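Long-range contacts in adhesin (Streptococcus sanguinis SK1 = NCTC 7863, PDB 6VT2), which binds sialylated glycans through tandem Siglec-like modules, probably attaching streptococci to host surfaces: residues R41-A46 and T110-K115; T97-A102 and S117-L122; T336-P341 and R399-L404; S347-I352 and V372-S377. All blocks are in the same frame, centred on the assembly; numbering follows the deposited sequence. Where two conformers were deposited one is given.

Interaction 1: residues R41-A46 and T110-K115. With A2G (2-acetamido-2-deoxy-alpha-D-galactopyranose), chain D; GAL (beta-D-galactopyranose), chain B.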
# COMPACT_ATOMS: atom_id res chain seq x y z
N ARG A 41 18.10 7.51 -49.84
CA ARG A 41 18.96 8.59 -50.30
C ARG A 41 18.26 9.94 -50.24
O ARG A 41 17.06 10.03 -50.23
CB ARG A 41 19.41 8.33 -51.74
CG ARG A 41 18.26 8.20 -52.72
CD ARG A 41 18.68 8.23 -54.19
NE ARG A 41 18.93 9.56 -54.64
CZ ARG A 41 19.41 9.86 -55.82
NH1 ARG A 41 19.69 8.90 -56.66
NH2 ARG A 41 19.56 11.11 -56.15
N ASN A 42 19.09 10.97 -50.31
CA ASN A 42 18.58 12.33 -50.51
C ASN A 42 18.06 12.44 -51.93
O ASN A 42 18.60 11.85 -52.75
CB ASN A 42 19.71 13.35 -50.45
CG ASN A 42 20.20 13.51 -49.05
OD1 ASN A 42 19.74 12.78 -48.21
ND2 ASN A 42 21.11 14.42 -48.79
N ILE A 43 17.10 13.30 -52.17
CA ILE A 43 16.61 13.55 -53.55
C ILE A 43 17.76 14.04 -54.42
O ILE A 43 17.79 13.70 -55.58
CB ILE A 43 15.42 14.54 -53.56
CG1 ILE A 43 14.74 14.62 -54.93
CG2 ILE A 43 15.79 15.94 -53.07
CD1 ILE A 43 14.27 13.30 -55.50
N GLU A 44 18.64 14.83 -53.86
CA GLU A 44 19.73 15.45 -54.61
C GLU A 44 20.69 14.38 -55.07
O GLU A 44 20.91 13.46 -54.34
CB GLU A 44 20.57 16.43 -53.81
CG GLU A 44 19.90 17.66 -53.26
CD GLU A 44 18.96 17.51 -52.08
OE1 GLU A 44 18.23 18.44 -51.79
OE2 GLU A 44 18.99 16.47 -51.45
N GLY A 45 21.28 14.62 -56.22
CA GLY A 45 22.27 13.72 -56.79
C GLY A 45 21.85 13.10 -58.09
O GLY A 45 20.67 13.18 -58.44
N ALA A 46 22.81 12.51 -58.79
CA ALA A 46 22.54 11.78 -60.00
C ALA A 46 21.71 10.54 -59.72
O ALA A 46 21.51 10.12 -58.58
CB ALA A 46 23.86 11.40 -60.66
N THR A 110 13.48 1.27 -59.12
CA THR A 110 12.30 2.12 -58.97
C THR A 110 12.70 3.53 -59.40
O THR A 110 13.77 3.94 -59.12
CB THR A 110 11.75 1.99 -57.57
OG1 THR A 110 12.80 2.30 -56.68
CG2 THR A 110 11.23 0.61 -57.28
N ALA A 111 11.76 4.24 -59.96
CA ALA A 111 12.03 5.58 -60.45
C ALA A 111 12.18 6.49 -59.23
O ALA A 111 11.51 6.30 -58.29
CB ALA A 111 10.91 6.05 -61.31
N LEU A 112 13.00 7.49 -59.36
CA LEU A 112 13.19 8.51 -58.33
C LEU A 112 12.54 9.79 -58.85
O LEU A 112 12.94 10.33 -59.89
CB LEU A 112 14.66 8.76 -58.11
CG LEU A 112 14.94 9.87 -57.15
CD1 LEU A 112 14.38 9.49 -55.75
CD2 LEU A 112 16.46 10.13 -57.01
N VAL A 113 11.50 10.27 -58.16
CA VAL A 113 10.72 11.43 -58.61
C VAL A 113 10.48 12.30 -57.37
O VAL A 113 9.82 11.87 -56.50
CB VAL A 113 9.40 11.01 -59.26
CG1 VAL A 113 8.69 12.23 -59.81
CG2 VAL A 113 9.56 9.95 -60.34
N ASP A 114 10.99 13.51 -57.36
CA ASP A 114 10.86 14.46 -56.25
C ASP A 114 9.40 14.59 -55.83
O ASP A 114 8.57 14.77 -56.65
CB ASP A 114 11.30 15.84 -56.71
CG ASP A 114 11.23 16.86 -55.59
OD1 ASP A 114 11.82 16.60 -54.61
OD2 ASP A 114 10.52 17.85 -55.75
N LYS A 115 9.11 14.29 -54.57
CA LYS A 115 7.82 14.43 -53.88
C LYS A 115 6.79 13.47 -54.43
O LYS A 115 5.67 13.67 -54.14
CB LYS A 115 7.34 15.87 -53.89
CG LYS A 115 8.27 16.82 -53.14
CD LYS A 115 7.67 18.18 -53.10
CE LYS A 115 8.52 19.24 -52.46
NZ LYS A 115 8.09 20.55 -52.98
O5 A2G D . 15.80 20.15 -56.24
C1 A2G D . 16.88 20.29 -55.32
O1 A2G D . 17.52 19.02 -55.21
C2 A2G D . 16.31 20.71 -53.96
N2 A2G D . 17.41 20.68 -53.02
C3 A2G D . 15.33 19.67 -53.45
O3 A2G D . 14.75 20.14 -52.22
C4 A2G D . 14.25 19.42 -54.51
O4 A2G D . 13.44 20.59 -54.63
C5 A2G D . 14.91 19.10 -55.86
C6 A2G D . 13.89 18.90 -56.98
O6 A2G D . 14.56 18.27 -58.08
C7 A2G D . 17.88 21.81 -52.48
O7 A2G D . 17.41 22.90 -52.76
C8 A2G D . 19.02 21.66 -51.52
C1 GAL B . 14.51 19.22 -51.22
C2 GAL B . 14.25 20.02 -49.93
C3 GAL B . 13.71 19.12 -48.82
C4 GAL B . 12.49 18.33 -49.33
C5 GAL B . 12.90 17.57 -50.58
C6 GAL B . 11.77 16.75 -51.22
O2 GAL B . 15.45 20.58 -49.42
O3 GAL B . 13.30 19.89 -47.69
O4 GAL B . 11.42 19.20 -49.62
O5 GAL B . 13.35 18.49 -51.58
O6 GAL B . 12.25 15.95 -52.30
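I43 reaches across to L112 and D114, and its side chain is the one to follow, because it touches both the other loop and the bound sugars. At CB the chain already has O6 of the galactose beside it, 3.7 Å away. There it forks. The CG2 branch turns to the glycan, with C3 of the 2-acetamido-2-deoxy-galactose 3.8 Å from CG2. CG1 stands anti to the backbone N (chi1 -170°), and the side chain crosses that of D114 at about a right angle, with CG1 3.5 Å from D114 OD1. The tip, CD1, then settles against protein: it is 3.8 Å from L112 CD1 and 3.7 Å from D114 CA.

D114 OD1 also accepts from the galactose O6, a bond modelled so short that its length is doubtful. E44 grips the neighbouring sugar, whose amide N2 donates to E44 OE1 at 2.7 Å. Further from the glycan, the R41 guanidinium ties its own loop together: NE gives a nearly straight bond (172°) to N42 O at 3.0 Å, and NH1 bonds A46 O at 2.9 Å, while the bonds of NH2 to the carbonyls of I43, E44, G45 and A46 are weak.

Together the two loops form the end of the Siglec-like module's pocket that takes the galactose and the 2-acetamido sugar. Segment 41-46 leaves the end of strand 35-41, and the loop holding 110-115 links strands 95-104 and 119-125. Both lean on strand 95-104, where I43 and D114 touch Y99 and where R41 and L112 touch R101.

Interaction 2: residues T97-A102 and S117-L122. With SIA (N-acetyl-alpha-neuraminic acid), chain C; GAL (beta-D-galactopyranose), chain B.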
# COMPACT_ATOMS: atom_id res chain seq x y z
N THR A 97 12.77 14.45 -45.61
CA THR A 97 12.05 13.67 -46.62
C THR A 97 13.15 12.91 -47.34
O THR A 97 13.95 13.53 -47.92
CB THR A 97 11.31 14.53 -47.62
OG1 THR A 97 10.53 15.39 -46.82
CG2 THR A 97 10.48 13.69 -48.55
N LYS A 98 13.16 11.60 -47.22
CA LYS A 98 14.21 10.81 -47.86
C LYS A 98 13.56 9.71 -48.71
O LYS A 98 12.51 9.29 -48.44
CB LYS A 98 15.15 10.24 -46.83
CG LYS A 98 15.77 11.27 -45.90
CD LYS A 98 16.71 12.15 -46.69
CE LYS A 98 16.92 13.40 -45.90
NZ LYS A 98 17.98 14.25 -46.43
N TYR A 99 14.30 9.30 -49.70
CA TYR A 99 13.74 8.48 -50.78
C TYR A 99 14.31 7.07 -50.72
O TYR A 99 15.49 6.88 -50.41
CB TYR A 99 14.08 9.13 -52.11
CG TYR A 99 13.32 10.40 -52.27
CD1 TYR A 99 13.71 11.56 -51.66
CD2 TYR A 99 12.14 10.41 -52.98
CE1 TYR A 99 12.91 12.71 -51.72
CE2 TYR A 99 11.36 11.56 -53.12
CZ TYR A 99 11.73 12.69 -52.43
OH TYR A 99 10.91 13.76 -52.55
N VAL A 100 13.45 6.11 -50.98
CA VAL A 100 13.81 4.70 -50.93
C VAL A 100 13.66 4.12 -52.32
O VAL A 100 12.60 4.25 -52.94
CB VAL A 100 12.98 3.94 -49.89
CG1 VAL A 100 13.44 2.53 -49.85
CG2 VAL A 100 13.10 4.57 -48.50
N ARG A 101 14.72 3.45 -52.79
CA ARG A 101 14.68 2.83 -54.09
C ARG A 101 15.10 1.37 -53.97
O ARG A 101 15.79 1.04 -53.12
CB ARG A 101 15.62 3.52 -55.08
CG ARG A 101 15.37 5.01 -55.20
CD ARG A 101 16.36 5.54 -56.20
NE ARG A 101 15.95 5.30 -57.56
CZ ARG A 101 16.65 5.69 -58.61
NH1 ARG A 101 17.80 6.29 -58.45
NH2 ARG A 101 16.22 5.48 -59.83
N ALA A 102 14.61 0.58 -54.89
CA ALA A 102 15.02 -0.80 -54.89
C ALA A 102 15.24 -1.25 -56.32
O ALA A 102 14.60 -0.74 -57.24
CB ALA A 102 13.99 -1.70 -54.22
N SER A 117 7.85 9.71 -55.64
CA SER A 117 8.24 8.31 -55.55
C SER A 117 8.35 7.90 -54.09
O SER A 117 8.04 8.67 -53.18
CB SER A 117 9.50 8.06 -56.37
OG SER A 117 10.59 8.82 -55.86
N GLU A 118 8.77 6.67 -53.87
CA GLU A 118 8.72 6.10 -52.54
C GLU A 118 9.63 6.87 -51.61
O GLU A 118 10.81 7.09 -51.90
CB GLU A 118 9.12 4.65 -52.60
CG GLU A 118 8.22 3.73 -53.46
CD GLU A 118 8.54 3.64 -54.95
OE1 GLU A 118 9.37 4.41 -55.50
OE2 GLU A 118 7.95 2.73 -55.59
N ARG A 119 9.06 7.27 -50.48
CA ARG A 119 9.77 8.18 -49.60
C ARG A 119 9.10 8.11 -48.24
O ARG A 119 7.95 7.67 -48.11
CB ARG A 119 9.74 9.61 -50.13
CG ARG A 119 8.37 10.23 -50.20
CD ARG A 119 8.37 11.41 -51.22
NE ARG A 119 7.06 12.00 -51.09
CZ ARG A 119 5.96 11.50 -51.61
NH1 ARG A 119 6.01 10.45 -52.43
NH2 ARG A 119 4.78 12.08 -51.32
N PHE A 120 9.83 8.60 -47.25
CA PHE A 120 9.30 8.77 -45.92
C PHE A 120 9.67 10.16 -45.42
O PHE A 120 10.67 10.72 -45.86
CB PHE A 120 9.79 7.72 -44.93
CG PHE A 120 11.26 7.69 -44.75
CD1 PHE A 120 11.86 8.46 -43.78
CD2 PHE A 120 12.06 6.89 -45.56
CE1 PHE A 120 13.25 8.49 -43.64
CE2 PHE A 120 13.40 6.85 -45.39
CZ PHE A 120 14.03 7.67 -44.42
N VAL A 121 8.92 10.68 -44.46
CA VAL A 121 9.29 11.91 -43.77
C VAL A 121 9.56 11.53 -42.34
O VAL A 121 8.67 11.00 -41.64
CB VAL A 121 8.21 12.97 -43.84
CG1 VAL A 121 8.70 14.23 -43.17
CG2 VAL A 121 7.87 13.28 -45.32
N LEU A 122 10.78 11.75 -41.92
CA LEU A 122 11.20 11.59 -40.54
C LEU A 122 11.05 12.91 -39.82
O LEU A 122 11.60 13.92 -40.27
CB LEU A 122 12.63 11.07 -40.53
CG LEU A 122 13.16 10.69 -39.16
CD1 LEU A 122 12.46 9.47 -38.66
CD2 LEU A 122 14.68 10.48 -39.34
C1 SIA C . 13.04 17.91 -46.24
C2 SIA C . 13.63 19.36 -46.46
C3 SIA C . 13.05 20.43 -45.53
C4 SIA C . 13.42 20.24 -44.06
C5 SIA C . 14.94 20.08 -43.90
C6 SIA C . 15.47 19.01 -44.89
C7 SIA C . 17.01 18.89 -44.95
C8 SIA C . 17.43 17.98 -46.13
C9 SIA C . 18.89 17.56 -45.99
C10 SIA C . 16.06 20.46 -41.73
C11 SIA C . 16.33 19.89 -40.34
N5 SIA C . 15.30 19.69 -42.54
O1A SIA C . 11.83 17.82 -45.92
O1B SIA C . 13.87 16.98 -46.46
O4 SIA C . 12.98 21.36 -43.26
O6 SIA C . 15.08 19.33 -46.22
O7 SIA C . 17.62 20.17 -45.01
O8 SIA C . 16.56 16.84 -46.18
O9 SIA C . 18.98 16.60 -44.94
O10 SIA C . 16.51 21.55 -42.08
C1 GAL B . 14.51 19.22 -51.22
C2 GAL B . 14.25 20.02 -49.93
C3 GAL B . 13.71 19.12 -48.82
C4 GAL B . 12.49 18.33 -49.33
C5 GAL B . 12.90 17.57 -50.58
C6 GAL B . 11.77 16.75 -51.22
O2 GAL B . 15.45 20.58 -49.42
O3 GAL B . 13.30 19.89 -47.69
O4 GAL B . 11.42 19.20 -49.62
O5 GAL B . 13.35 18.49 -51.58
O6 GAL B . 12.25 15.95 -52.30
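Y99 and R119 lie side by side and point the same way, the ring and guanidinium planes about 30° apart. R119 CB sits over one face of the Y99 ring, 4.1 Å from its centroid in a CH-pi contact and offset toward the rim, and R119 CD passes 3.5 Å from Y99 CE2. S117 O accepts from R119 NH1 at 2.8 Å, in the guanidinium plane. The ring thus backed carries its OH to the galactose, donating to GAL O6 at 2.6 Å.

T97 runs alongside R119 on the same face; its N and OG1 bind the two carboxylate oxygens of the sialic acid. K98 starts on the other face, but its chain bends at chi2 (-67°), which turns CD aside; at the end NZ bonds O8 and O9 of the sialic acid, N42 OD1 and D53 O. F120 CZ comes to 3.7 Å from K98 CB, while V100 CG2 meets the F120 ring at its edge.

T97-Y99 thus put three consecutive residues of one Siglec-like-module strand on the glycan. Strands 95-104 and 119-125, antiparallel, are the central pair of a mixed sheet, flanked by 35-41 and 13-17 respectively. F120 meets F24 of strand 21-29 edge-to-face.

Interaction 3: residues T336-P341 and R399-L404; sequences TGVLNP and RTVQDL. With SO4 (sulfate ion), chain K.
T336-V338 and V401-D403 run as a short parallel pair, their segment axes 44° apart. Four backbone bonds join them: T336 N to T400 O, Q402 N to T336 O, V338 N to Q402 O and L404 N to V338 O, all between 2.8 and 2.9 Å. At the start of the pair a water accepts from T336 OG1 and donates to T400 O, so that carbonyl is held by both a backbone N-H and the water.

V338 and V401 share one face and meet at about a right angle; the modelled approach of their methyls is too close to trust, and V401 has a second conformer. L404 folds back across G337, which has no side chain to hold it off, bringing L404 CG within 3.6 Å of G337 CA. L339 CD2 reaches the same leucine at L404 CD1, 4.2 Å away. P341 sets its ring against the D403 carboxylate, CG to CG 3.4 Å, while D403 OD2 has its charged partner in R405. Q402 bends at chi2 (58°), and its NE2 bonds the carbonyl of the next residue, D403 O, almost straight at 3.0 Å; it also donates to a sulfate ion, probably from the crystallisation liquor.

Strands 336-338 and 401-403 are the first and last of this module, and their parallel union closes the C-terminal atypical Rib domain.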
# COMPACT_ATOMS: atom_id res chain seq x y z
N THR A 336 -24.17 -36.01 43.26
CA THR A 336 -23.54 -36.81 44.30
C THR A 336 -24.56 -37.13 45.37
O THR A 336 -25.27 -36.25 45.84
CB THR A 336 -22.39 -36.04 44.90
OG1 THR A 336 -21.42 -35.85 43.86
CG2 THR A 336 -21.72 -36.73 46.03
N GLY A 337 -24.69 -38.42 45.68
CA GLY A 337 -25.67 -38.84 46.67
C GLY A 337 -25.27 -38.32 48.02
O GLY A 337 -24.12 -38.47 48.44
N VAL A 338 -26.23 -37.78 48.73
CA VAL A 338 -26.01 -37.29 50.08
C VAL A 338 -27.04 -37.90 51.00
O VAL A 338 -28.23 -37.96 50.67
CB VAL A 338 -26.02 -35.76 50.20
CG1 VAL A 338 -24.88 -35.18 49.27
CG2 VAL A 338 -27.32 -35.16 49.94
N LEU A 339 -26.59 -38.31 52.19
CA LEU A 339 -27.52 -38.87 53.15
C LEU A 339 -28.37 -37.82 53.86
O LEU A 339 -29.47 -38.10 54.30
CB LEU A 339 -26.73 -39.67 54.17
CG LEU A 339 -25.97 -40.87 53.63
CD1 LEU A 339 -25.08 -41.45 54.73
CD2 LEU A 339 -26.96 -41.90 53.11
N ASN A 340 -27.85 -36.59 54.00
CA ASN A 340 -28.53 -35.53 54.73
C ASN A 340 -28.32 -34.27 53.94
O ASN A 340 -27.25 -33.66 54.02
CB ASN A 340 -27.99 -35.31 56.15
CG ASN A 340 -28.70 -34.19 56.84
OD1 ASN A 340 -29.47 -33.44 56.23
ND2 ASN A 340 -28.50 -34.10 58.16
N PRO A 341 -29.29 -33.86 53.13
CA PRO A 341 -29.08 -32.67 52.25
C PRO A 341 -28.82 -31.39 53.01
O PRO A 341 -28.31 -30.45 52.43
CB PRO A 341 -30.37 -32.59 51.45
CG PRO A 341 -30.94 -34.03 51.51
CD PRO A 341 -30.57 -34.55 52.86
N ARG A 399 -27.72 -28.62 41.44
CA ARG A 399 -26.84 -29.09 40.43
C ARG A 399 -25.76 -29.99 40.96
O ARG A 399 -24.99 -30.52 40.16
CB ARG A 399 -26.15 -27.90 39.76
CG ARG A 399 -27.14 -26.85 39.23
CD ARG A 399 -27.24 -26.90 37.77
NE ARG A 399 -28.08 -25.83 37.26
CZ ARG A 399 -29.05 -26.00 36.36
NH1 ARG A 399 -29.29 -27.21 35.86
NH2 ARG A 399 -29.77 -24.96 35.95
N THR A 400 -25.72 -30.23 42.27
CA THR A 400 -24.60 -31.01 42.79
C THR A 400 -25.00 -32.18 43.67
O THR A 400 -24.30 -33.18 43.68
CB THR A 400 -23.68 -30.15 43.64
OG1 THR A 400 -24.45 -29.61 44.72
CG2 THR A 400 -23.06 -29.00 42.82
N VAL A 401 -26.12 -32.05 44.37
CA VAL A 401 -26.53 -32.95 45.44
C VAL A 401 -27.73 -33.77 44.99
O VAL A 401 -28.64 -33.23 44.35
CB VAL A 401 -26.91 -32.12 46.68
CG1 VAL A 401 -27.70 -32.91 47.67
CG2 VAL A 401 -25.65 -31.57 47.36
N GLN A 402 -27.76 -35.05 45.39
CA GLN A 402 -28.95 -35.90 45.24
C GLN A 402 -29.24 -36.56 46.59
O GLN A 402 -28.45 -37.37 47.07
CB GLN A 402 -28.74 -36.94 44.17
CG GLN A 402 -29.90 -37.89 44.06
CD GLN A 402 -31.16 -37.18 43.76
OE1 GLN A 402 -31.34 -36.54 42.74
NE2 GLN A 402 -32.07 -37.25 44.72
N ASP A 403 -30.35 -36.20 47.20
CA ASP A 403 -30.84 -36.86 48.42
C ASP A 403 -30.94 -38.36 48.20
O ASP A 403 -31.52 -38.81 47.21
CB ASP A 403 -32.22 -36.23 48.69
CG ASP A 403 -32.79 -36.46 50.06
OD1 ASP A 403 -32.33 -37.33 50.79
OD2 ASP A 403 -33.77 -35.69 50.37
N LEU A 404 -30.44 -39.14 49.15
CA LEU A 404 -30.52 -40.60 49.10
C LEU A 404 -31.49 -41.13 50.16
O LEU A 404 -31.51 -42.30 50.34
CB LEU A 404 -29.14 -41.11 49.47
CG LEU A 404 -28.07 -40.88 48.43
CD1 LEU A 404 -26.78 -41.43 48.97
CD2 LEU A 404 -28.46 -41.53 47.12
S SO4 K . -35.20 -35.10 44.53
O1 SO4 K . -34.44 -34.95 45.74
O2 SO4 K . -35.66 -33.85 44.01
O3 SO4 K . -34.40 -35.83 43.55
O4 SO4 K . -36.34 -36.00 44.73
O HOH W 1 -22.10 -33.76 42.14

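Interaction 4: residues S347-I352 and V372-S377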
# COMPACT_ATOMS: atom_id res chain seq x y z
N SER A 347 -16.85 -36.53 53.14
CA SER A 347 -16.67 -37.31 51.93
C SER A 347 -17.61 -36.83 50.82
O SER A 347 -17.24 -36.86 49.63
CB SER A 347 -16.86 -38.80 52.20
OG SER A 347 -18.15 -39.05 52.69
N GLU A 348 -18.84 -36.44 51.16
CA GLU A 348 -19.74 -35.97 50.13
C GLU A 348 -19.24 -34.67 49.52
O GLU A 348 -19.30 -34.49 48.30
CB GLU A 348 -21.13 -35.82 50.71
CG GLU A 348 -21.85 -37.18 50.97
CD GLU A 348 -22.95 -37.07 52.02
OE1 GLU A 348 -23.68 -38.08 52.23
OE2 GLU A 348 -23.18 -35.97 52.60
N LYS A 349 -18.73 -33.78 50.35
CA LYS A 349 -18.16 -32.53 49.85
C LYS A 349 -16.97 -32.81 48.95
O LYS A 349 -16.83 -32.18 47.90
CB LYS A 349 -17.74 -31.66 51.02
CG LYS A 349 -18.85 -31.07 51.79
CD LYS A 349 -18.37 -30.25 53.03
CE LYS A 349 -19.51 -29.59 53.70
NZ LYS A 349 -19.03 -28.88 54.89
N THR A 350 -16.09 -33.70 49.36
CA THR A 350 -14.95 -34.06 48.53
C THR A 350 -15.38 -34.61 47.18
O THR A 350 -14.80 -34.24 46.15
CB THR A 350 -14.10 -35.08 49.28
OG1 THR A 350 -13.70 -34.47 50.51
CG2 THR A 350 -12.89 -35.42 48.49
N ALA A 351 -16.40 -35.47 47.16
CA ALA A 351 -16.83 -36.03 45.90
C ALA A 351 -17.39 -34.96 44.99
O ALA A 351 -17.19 -35.01 43.77
CB ALA A 351 -17.90 -37.10 46.14
N ILE A 352 -18.13 -34.00 45.56
CA ILE A 352 -18.71 -32.92 44.76
C ILE A 352 -17.60 -32.06 44.19
O ILE A 352 -17.60 -31.69 43.00
CB ILE A 352 -19.70 -32.08 45.58
CG1 ILE A 352 -21.00 -32.85 45.80
CG2 ILE A 352 -20.01 -30.78 44.87
CD1 ILE A 352 -21.84 -32.22 46.84
N VAL A 372 -17.11 -26.27 48.85
CA VAL A 372 -18.39 -26.95 48.94
C VAL A 372 -19.00 -26.62 50.31
O VAL A 372 -18.43 -26.89 51.37
CB VAL A 372 -18.22 -28.45 48.75
CG1 VAL A 372 -19.62 -29.10 48.70
CG2 VAL A 372 -17.44 -28.75 47.46
N ASN A 373 -20.11 -25.95 50.29
CA ASN A 373 -20.81 -25.54 51.49
C ASN A 373 -21.56 -26.71 52.09
O ASN A 373 -21.67 -27.80 51.51
CB ASN A 373 -21.69 -24.40 51.11
CG ASN A 373 -20.85 -23.25 50.49
OD1 ASN A 373 -19.91 -22.82 51.10
ND2 ASN A 373 -21.17 -22.82 49.27
N ASN A 374 -22.06 -26.47 53.30
CA ASN A 374 -22.67 -27.55 54.06
C ASN A 374 -23.88 -28.10 53.34
O ASN A 374 -24.18 -29.29 53.53
CB ASN A 374 -23.07 -27.09 55.43
CG ASN A 374 -21.91 -26.98 56.35
OD1 ASN A 374 -20.95 -27.73 56.26
ND2 ASN A 374 -21.99 -26.04 57.27
N ASP A 375 -24.57 -27.29 52.52
CA ASP A 375 -25.71 -27.75 51.74
C ASP A 375 -25.32 -28.29 50.36
O ASP A 375 -26.19 -28.68 49.57
CB ASP A 375 -26.74 -26.64 51.59
CG ASP A 375 -26.25 -25.44 50.75
OD1 ASP A 375 -25.12 -25.46 50.25
OD2 ASP A 375 -27.00 -24.46 50.62
N GLY A 376 -24.04 -28.35 50.07
CA GLY A 376 -23.58 -28.93 48.84
C GLY A 376 -23.52 -27.95 47.67
O GLY A 376 -23.05 -28.34 46.60
N SER A 377 -24.05 -26.74 47.82
CA SER A 377 -23.75 -25.70 46.86
C SER A 377 -22.25 -25.45 46.88
O SER A 377 -21.56 -25.78 47.84
CB SER A 377 -24.50 -24.45 47.20
OG SER A 377 -24.04 -23.88 48.39
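N374 OD1 is gripped twice: K349 NZ donates to it at 2.6 Å, and Q343 NE2 gives it a second hydrogen bond. The ammonium gets there because K349 is extended beyond CG, reaching past V372. On the way CG packs 3.7 Å from V372 CG1, the two side chains sliding past each other in opposite directions, and CE passes 3.6 Å from N373 O. The other methyl of the valine, V372 CG2, turns to the helix backbone and rests 3.5 Å from K349 O. One helical turn on, I352 adds CG2 against that methyl at 4.2 Å and sends CD1 toward G376 O.

The loop facing the helix is held by several bonds of its own. N373-G376 is a type I turn closed by G376 N to N373 O. With G376 at a positive phi (88°) and N373 N bonded to S377 O, it fits a type I turn followed by a G1 bulge, a common way to turn the chain in a beta hairpin. D375 OD1 takes two donors from S377: the backbone N, which makes an Asx turn, and OG at 2.7 Å on the syn lone pair. N373 ND2 in turn reaches S377 OG and T379 OG1.

Helix 346-360 thus lies against the turn between strands 369-372 and 378-381, with I352 and V372 both touching V378. I352 and A351 also reach T336 of strand 336-338.

How the interactions relate
The four contacts form two pairs at opposite ends of an elongated chain, with centres of interactions 1 and 3 about 122 Å apart. Interactions 1 and 2, centres about 8 Å apart, build one sialoglycan site: both touch the galactose, and they are tied by R41 N to Y99 O (2.7 Å) and K115 N to Y99 OH (2.8 Å). Interactions 3 and 4, about 9 Å apart between centres, belong to the C-terminal atypical Rib domain, far from that site. There 347-352 and 372-377 both fall, in sequence, between the paired segments 336-341 and 399-404, joined to them by T400 OG1 with G376 O (2.7 Å) and L339 N with E348 OE1 (2.9 Å).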